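Local coordinates for protein prolyl oligopeptidase (Novosphingobium capsulatum, PDB 1YR2) that probably cleaves oligopeptides as a serine endopeptidase, hydrolysing the bond after proline and, less favourably, after alanine, at residues S408-S413 and Y422-S427; S379-A384 and A501-F506. One frame throughout, in Å; residues are numbered along the deposited sequence.

Contact 1 of 2, residues S408-S413 and Y422-S427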
loop_
_atom_site.group_PDB
_atom_site.type_symbol
_atom_site.label_atom_id
_atom_site.label_comp_id
_atom_site.label_asym_id
_atom_site.label_seq_id
_atom_site.Cartn_x
_atom_site.Cartn_y
_atom_site.Cartn_z
ATOM N N SER A 408 8.766 0.257 5.951
ATOM C CA SER A 408 7.928 -0.913 5.816
ATOM C C SER A 408 8.729 -2.046 5.140
ATOM O O SER A 408 9.392 -1.845 4.104
ATOM C CB SER A 408 6.717 -0.586 5.000
ATOM O OG SER A 408 5.848 0.282 5.737
ATOM N N ALA A 409 8.648 -3.240 5.715
ATOM C CA ALA A 409 9.316 -4.393 5.109
ATOM C C ALA A 409 8.260 -5.229 4.381
ATOM O O ALA A 409 7.195 -5.526 4.913
ATOM C CB ALA A 409 10.011 -5.227 6.129
ATOM N N SER A 410 8.518 -5.558 3.132
ATOM C CA SER A 410 7.654 -6.502 2.448
ATOM C C SER A 410 8.320 -7.850 2.536
ATOM O O SER A 410 8.527 -8.386 3.631
ATOM C CB SER A 410 7.384 -6.030 1.044
ATOM O OG SER A 410 6.878 -4.712 1.149
ATOM N N GLY A 411 8.612 -8.438 1.430
ATOM C CA GLY A 411 8.968 -9.820 1.444
ATOM C C GLY A 411 10.403 -10.096 1.884
ATOM O O GLY A 411 11.273 -9.187 2.030
ATOM N N LEU A 412 10.628 -11.365 2.037
ATOM C CA LEU A 412 11.926 -11.934 2.324
ATOM C C LEU A 412 12.178 -13.000 1.263
ATOM O O LEU A 412 11.239 -13.682 0.840
ATOM C CB LEU A 412 11.893 -12.600 3.666
ATOM C CG LEU A 412 13.230 -13.135 4.183
ATOM C CD1 LEU A 412 13.848 -12.087 5.058
ATOM C CD2 LEU A 412 13.068 -14.429 4.936
ATOM N N SER A 413 13.415 -13.115 0.806
ATOM C CA SER A 413 13.806 -14.239 -0.001
ATOM C C SER A 413 15.074 -14.822 0.607
ATOM O O SER A 413 15.876 -14.133 1.274
ATOM C CB SER A 413 13.957 -13.859 -1.471
ATOM O OG SER A 413 15.070 -13.014 -1.761
ATOM N N TYR A 422 17.537 -11.810 1.533
ATOM C CA TYR A 422 17.154 -10.505 0.961
ATOM C C TYR A 422 15.835 -10.080 1.589
ATOM O O TYR A 422 14.994 -10.927 1.890
ATOM C CB TYR A 422 16.997 -10.607 -0.556
ATOM C CG TYR A 422 18.261 -11.135 -1.174
ATOM C CD1 TYR A 422 19.308 -10.279 -1.495
ATOM C CD2 TYR A 422 18.479 -12.514 -1.274
ATOM C CE1 TYR A 422 20.539 -10.775 -1.999
ATOM C CE2 TYR A 422 19.676 -13.027 -1.744
ATOM C CZ TYR A 422 20.709 -12.154 -2.091
ATOM O OH TYR A 422 21.887 -12.677 -2.543
ATOM N N LEU A 423 15.666 -8.779 1.771
ATOM C CA LEU A 423 14.480 -8.184 2.387
ATOM C C LEU A 423 14.093 -6.962 1.564
ATOM O O LEU A 423 14.954 -6.142 1.235
ATOM C CB LEU A 423 14.837 -7.777 3.836
ATOM C CG LEU A 423 13.837 -7.160 4.781
ATOM C CD1 LEU A 423 12.682 -8.104 4.946
ATOM C CD2 LEU A 423 14.455 -7.051 6.163
ATOM N N SER A 424 12.812 -6.813 1.247
ATOM C CA SER A 424 12.314 -5.657 0.534
ATOM C C SER A 424 11.904 -4.557 1.541
ATOM O O SER A 424 11.176 -4.823 2.489
ATOM C CB SER A 424 11.148 -6.074 -0.368
ATOM O OG SER A 424 10.665 -4.931 -1.051
ATOM N N PHE A 425 12.381 -3.338 1.331
ATOM C CA PHE A 425 12.196 -2.231 2.288
ATOM C C PHE A 425 11.754 -0.984 1.525
ATOM O O PHE A 425 12.326 -0.626 0.450
ATOM C CB PHE A 425 13.486 -1.971 3.021
ATOM C CG PHE A 425 13.435 -0.814 3.958
ATOM C CD1 PHE A 425 12.876 -0.952 5.195
ATOM C CD2 PHE A 425 13.935 0.413 3.586
ATOM C CE1 PHE A 425 12.855 0.112 6.082
ATOM C CE2 PHE A 425 13.878 1.517 4.462
ATOM C CZ PHE A 425 13.359 1.361 5.703
ATOM N N SER A 426 10.812 -0.237 2.097
ATOM C CA SER A 426 10.444 1.050 1.518
ATOM C C SER A 426 10.088 2.041 2.619
ATOM O O SER A 426 9.818 1.650 3.786
ATOM C CB SER A 426 9.304 0.873 0.538
ATOM O OG SER A 426 8.084 0.802 1.252
ATOM N N SER A 427 10.117 3.322 2.301
ATOM C CA SER A 427 9.690 4.320 3.256
ATOM C C SER A 427 9.423 5.629 2.537
ATOM O O SER A 427 9.524 5.679 1.345
ATOM C CB SER A 427 10.747 4.531 4.366
ATOM O OG SER A 427 10.142 5.166 5.489
HETATM O O HOH W 1 7.820 -1.903 1.663
#
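Six backbone hydrogen bonds join strands 408-413 and 422-427. At one end Ser408 and Ser426 form a hydrogen-bonded pair. Ser408 N points at Ser426 O across 2.8 Å, almost straight (172°) and nearly along the C=O axis. At the other end Ser413 and Tyr422 form a second hydrogen-bonded pair, with Ser413 N above the plane of the Tyr422 carbonyl. The register slips by one residue between them. Ser410 N donates to Ser424 O, approaching from above the carbonyl plane, while Ser424 N turns to Gly411 O at 2.9 Å, within that carbonyl's plane. This is a beta bulge, and Ser410 has an unusual psi of -121° there. The strands form an antiparallel hairpin, the first two of four in a blade of the beta-propeller. On one side of the sheet, Leu423 has CG anti to its backbone N (chi1 -179°). Its CD1 lies 4.1 Å from Ala409 CB and 4.2 Å from Leu412 CD1, and the two leucines cross obliquely. Val388 and Leu437 extend this apolar side. On the other side, one water bridges Ser410 OG and Ser426 OG and donates to Ser408 O at 2.9 Å. Ser413 OG sits 3.3 Å from Tyr422 CB, but its hydrogen bond goes to Pro114 O. Tyr422 OH is bonded to Arg116 NE, and Trp447 meets the Tyr422 ring edge-to-face.

Contact 2 of 2, residues S379-A384 and A501-F506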
loop_
_atom_site.group_PDB
_atom_site.type_symbol
_atom_site.label_atom_id
_atom_site.label_comp_id
_atom_site.label_asym_id
_atom_site.label_seq_id
_atom_site.Cartn_x
_atom_site.Cartn_y
_atom_site.Cartn_z
ATOM N N SER A 379 7.898 -10.440 10.213
ATOM C CA SER A 379 7.597 -9.051 9.981
ATOM C C SER A 379 6.302 -8.612 10.685
ATOM O O SER A 379 5.196 -9.038 10.328
ATOM C CB SER A 379 7.500 -8.785 8.469
ATOM O OG SER A 379 8.768 -8.992 7.914
ATOM N N TYR A 380 6.476 -7.753 11.675
ATOM C CA TYR A 380 5.424 -7.267 12.497
ATOM C C TYR A 380 5.115 -5.821 12.171
ATOM O O TYR A 380 5.997 -5.056 11.681
ATOM C CB TYR A 380 5.814 -7.336 13.991
ATOM C CG TYR A 380 5.831 -8.719 14.583
ATOM C CD1 TYR A 380 4.677 -9.316 15.053
ATOM C CD2 TYR A 380 7.031 -9.412 14.683
ATOM C CE1 TYR A 380 4.719 -10.591 15.627
ATOM C CE2 TYR A 380 7.081 -10.640 15.192
ATOM C CZ TYR A 380 5.944 -11.239 15.713
ATOM O OH TYR A 380 6.070 -12.520 16.267
ATOM N N ILE A 381 3.899 -5.409 12.522
ATOM C CA ILE A 381 3.563 -3.989 12.544
ATOM C C ILE A 381 3.657 -3.561 14.015
ATOM O O ILE A 381 2.797 -3.931 14.836
ATOM C CB ILE A 381 2.185 -3.683 11.971
ATOM C CG1 ILE A 381 2.053 -4.166 10.513
ATOM C CG2 ILE A 381 1.945 -2.170 12.005
ATOM C CD1 ILE A 381 3.089 -3.670 9.594
ATOM N N HIS A 382 4.709 -2.804 14.291
ATOM C CA HIS A 382 5.062 -2.272 15.592
ATOM C C HIS A 382 4.966 -0.732 15.589
ATOM O O HIS A 382 5.768 -0.051 14.988
ATOM C CB HIS A 382 6.505 -2.697 15.889
ATOM C CG HIS A 382 6.958 -2.376 17.281
ATOM N ND1 HIS A 382 6.476 -3.049 18.379
ATOM C CD2 HIS A 382 7.849 -1.463 17.754
ATOM C CE1 HIS A 382 7.039 -2.560 19.478
ATOM N NE2 HIS A 382 7.861 -1.584 19.127
ATOM N N ASP A 383 3.979 -0.206 16.291
ATOM C CA ASP A 383 3.671 1.237 16.276
ATOM C C ASP A 383 3.676 1.832 14.854
ATOM O O ASP A 383 4.380 2.799 14.552
ATOM C CB ASP A 383 4.588 2.006 17.205
ATOM C CG ASP A 383 4.405 1.624 18.677
ATOM O OD1 ASP A 383 3.280 1.634 19.220
ATOM O OD2 ASP A 383 5.382 1.336 19.377
ATOM N N ALA A 384 2.864 1.236 13.999
ATOM C CA ALA A 384 2.573 1.738 12.650
ATOM C C ALA A 384 3.716 1.715 11.649
ATOM O O ALA A 384 3.663 2.419 10.692
ATOM C CB ALA A 384 1.960 3.144 12.752
ATOM N N ALA A 501 -4.568 1.364 7.607
ATOM C CA ALA A 501 -3.332 1.571 8.369
ATOM C C ALA A 501 -2.334 2.317 7.532
ATOM O O ALA A 501 -1.850 1.759 6.568
ATOM C CB ALA A 501 -2.751 0.244 8.766
ATOM N N LEU A 502 -1.917 3.504 7.953
ATOM C CA LEU A 502 -1.011 4.277 7.132
ATOM C C LEU A 502 0.442 4.033 7.541
ATOM O O LEU A 502 1.097 4.890 8.131
ATOM C CB LEU A 502 -1.354 5.744 7.174
ATOM C CG LEU A 502 -2.646 6.132 6.479
ATOM C CD1 LEU A 502 -2.727 7.659 6.514
ATOM C CD2 LEU A 502 -2.698 5.625 5.049
ATOM N N THR A 503 0.936 2.868 7.184
ATOM C CA THR A 503 2.326 2.512 7.409
ATOM C C THR A 503 3.183 3.151 6.329
ATOM O O THR A 503 2.649 3.555 5.334
ATOM C CB THR A 503 2.520 0.990 7.358
ATOM O OG1 THR A 503 1.917 0.450 6.182
ATOM C CG2 THR A 503 1.748 0.332 8.456
ATOM N N PRO A 504 4.489 3.301 6.544
ATOM C CA PRO A 504 5.300 4.031 5.566
ATOM C C PRO A 504 5.263 3.438 4.144
ATOM O O PRO A 504 5.258 2.242 3.959
ATOM C CB PRO A 504 6.725 3.947 6.147
ATOM C CG PRO A 504 6.514 3.804 7.635
ATOM C CD PRO A 504 5.304 2.880 7.715
ATOM N N TRP A 505 5.295 4.318 3.160
ATOM C CA TRP A 505 5.421 3.949 1.763
ATOM C C TRP A 505 6.084 5.110 1.024
ATOM O O TRP A 505 6.147 6.216 1.552
ATOM C CB TRP A 505 4.059 3.610 1.161
ATOM C CG TRP A 505 3.208 4.760 0.718
ATOM C CD1 TRP A 505 3.035 5.193 -0.561
ATOM C CD2 TRP A 505 2.409 5.612 1.539
ATOM N NE1 TRP A 505 2.194 6.288 -0.586
ATOM C CE2 TRP A 505 1.801 6.560 0.701
ATOM C CE3 TRP A 505 2.174 5.692 2.915
ATOM C CZ2 TRP A 505 0.945 7.541 1.177
ATOM C CZ3 TRP A 505 1.301 6.672 3.398
ATOM C CH2 TRP A 505 0.704 7.587 2.520
ATOM N N PHE A 506 6.507 4.858 -0.191
ATOM C CA PHE A 506 7.140 5.897 -0.989
ATOM C C PHE A 506 6.123 6.538 -1.901
ATOM O O PHE A 506 5.544 5.868 -2.753
ATOM C CB PHE A 506 8.362 5.371 -1.806
ATOM C CG PHE A 506 8.978 6.450 -2.635
ATOM C CD1 PHE A 506 9.744 7.391 -2.048
ATOM C CD2 PHE A 506 8.681 6.568 -3.984
ATOM C CE1 PHE A 506 10.277 8.485 -2.775
ATOM C CE2 PHE A 506 9.204 7.630 -4.737
ATOM C CZ PHE A 506 10.002 8.591 -4.119
#
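Ala384 O is the point of closest packing between 379-384 and 501-506. It approaches Pro504 CD to 3.4 Å. It also lies 3.5 Å from Thr503 CA, in a CA-H...O contact with an angle of 149° at the hydrogen. Thr503 CG2, anti to its own carbonyl carbon, comes within 3.6 Å of Ala384 O. Three carbons thus pack around one carbonyl oxygen at ordinary contact distances. No hydrogen bond crosses the contact, and this buried oxygen has no polar partner in the model. The rest is looser. The CG2 branch methyl of Ile381 meets the CG2 methyl of Thr503 at 4.3 Å, and the whole contact buries just 140 Å². Ile381 and Thr503 both remain partly exposed. The two segments come from different domains. Residues 379-384 end a propeller strand and enter its turn, where Asp383 and Ala384 both have positive phi. Residues 501-506 belong to a loop of the alpha/beta-hydrolase domain, with an inverse gamma turn centred on Leu502. The contact is therefore part of the interface between propeller and peptidase domain. Polar links flank it: Asp383 OD1 bonds to Tyr531 OH, and Leu502 O accepts from Asn524 ND2. On the propeller side, strand 375-382 runs between strands 365-372 and 385-392; on the hydrolase side, the loop precedes helix 508-514, with Leu502 and Trp505 against Leu522 of strand 519-523.

Contact 1 lies within one propeller blade, whereas contact 2 joins the preceding blade to the hydrolase domain. Their centres are 12 Å apart, and they meet directly. Ser408 OG of contact 1 lies 2.7 Å from Pro504 O of contact 2, a probable hydrogen bond. Ser427 O packs against Phe506 CB at 3.4 Å. Loop 501-506 thus touches two neighbouring blades: 379-384 through Thr503 and Pro504, and the hairpin through Thr503, Pro504 and Phe506. Ser386 of strand 385-392 also links the blades, bonding to Ala409 N. The probable nucleophile elbow around Ser575 belongs to the same hydrolase domain as loop 501-506.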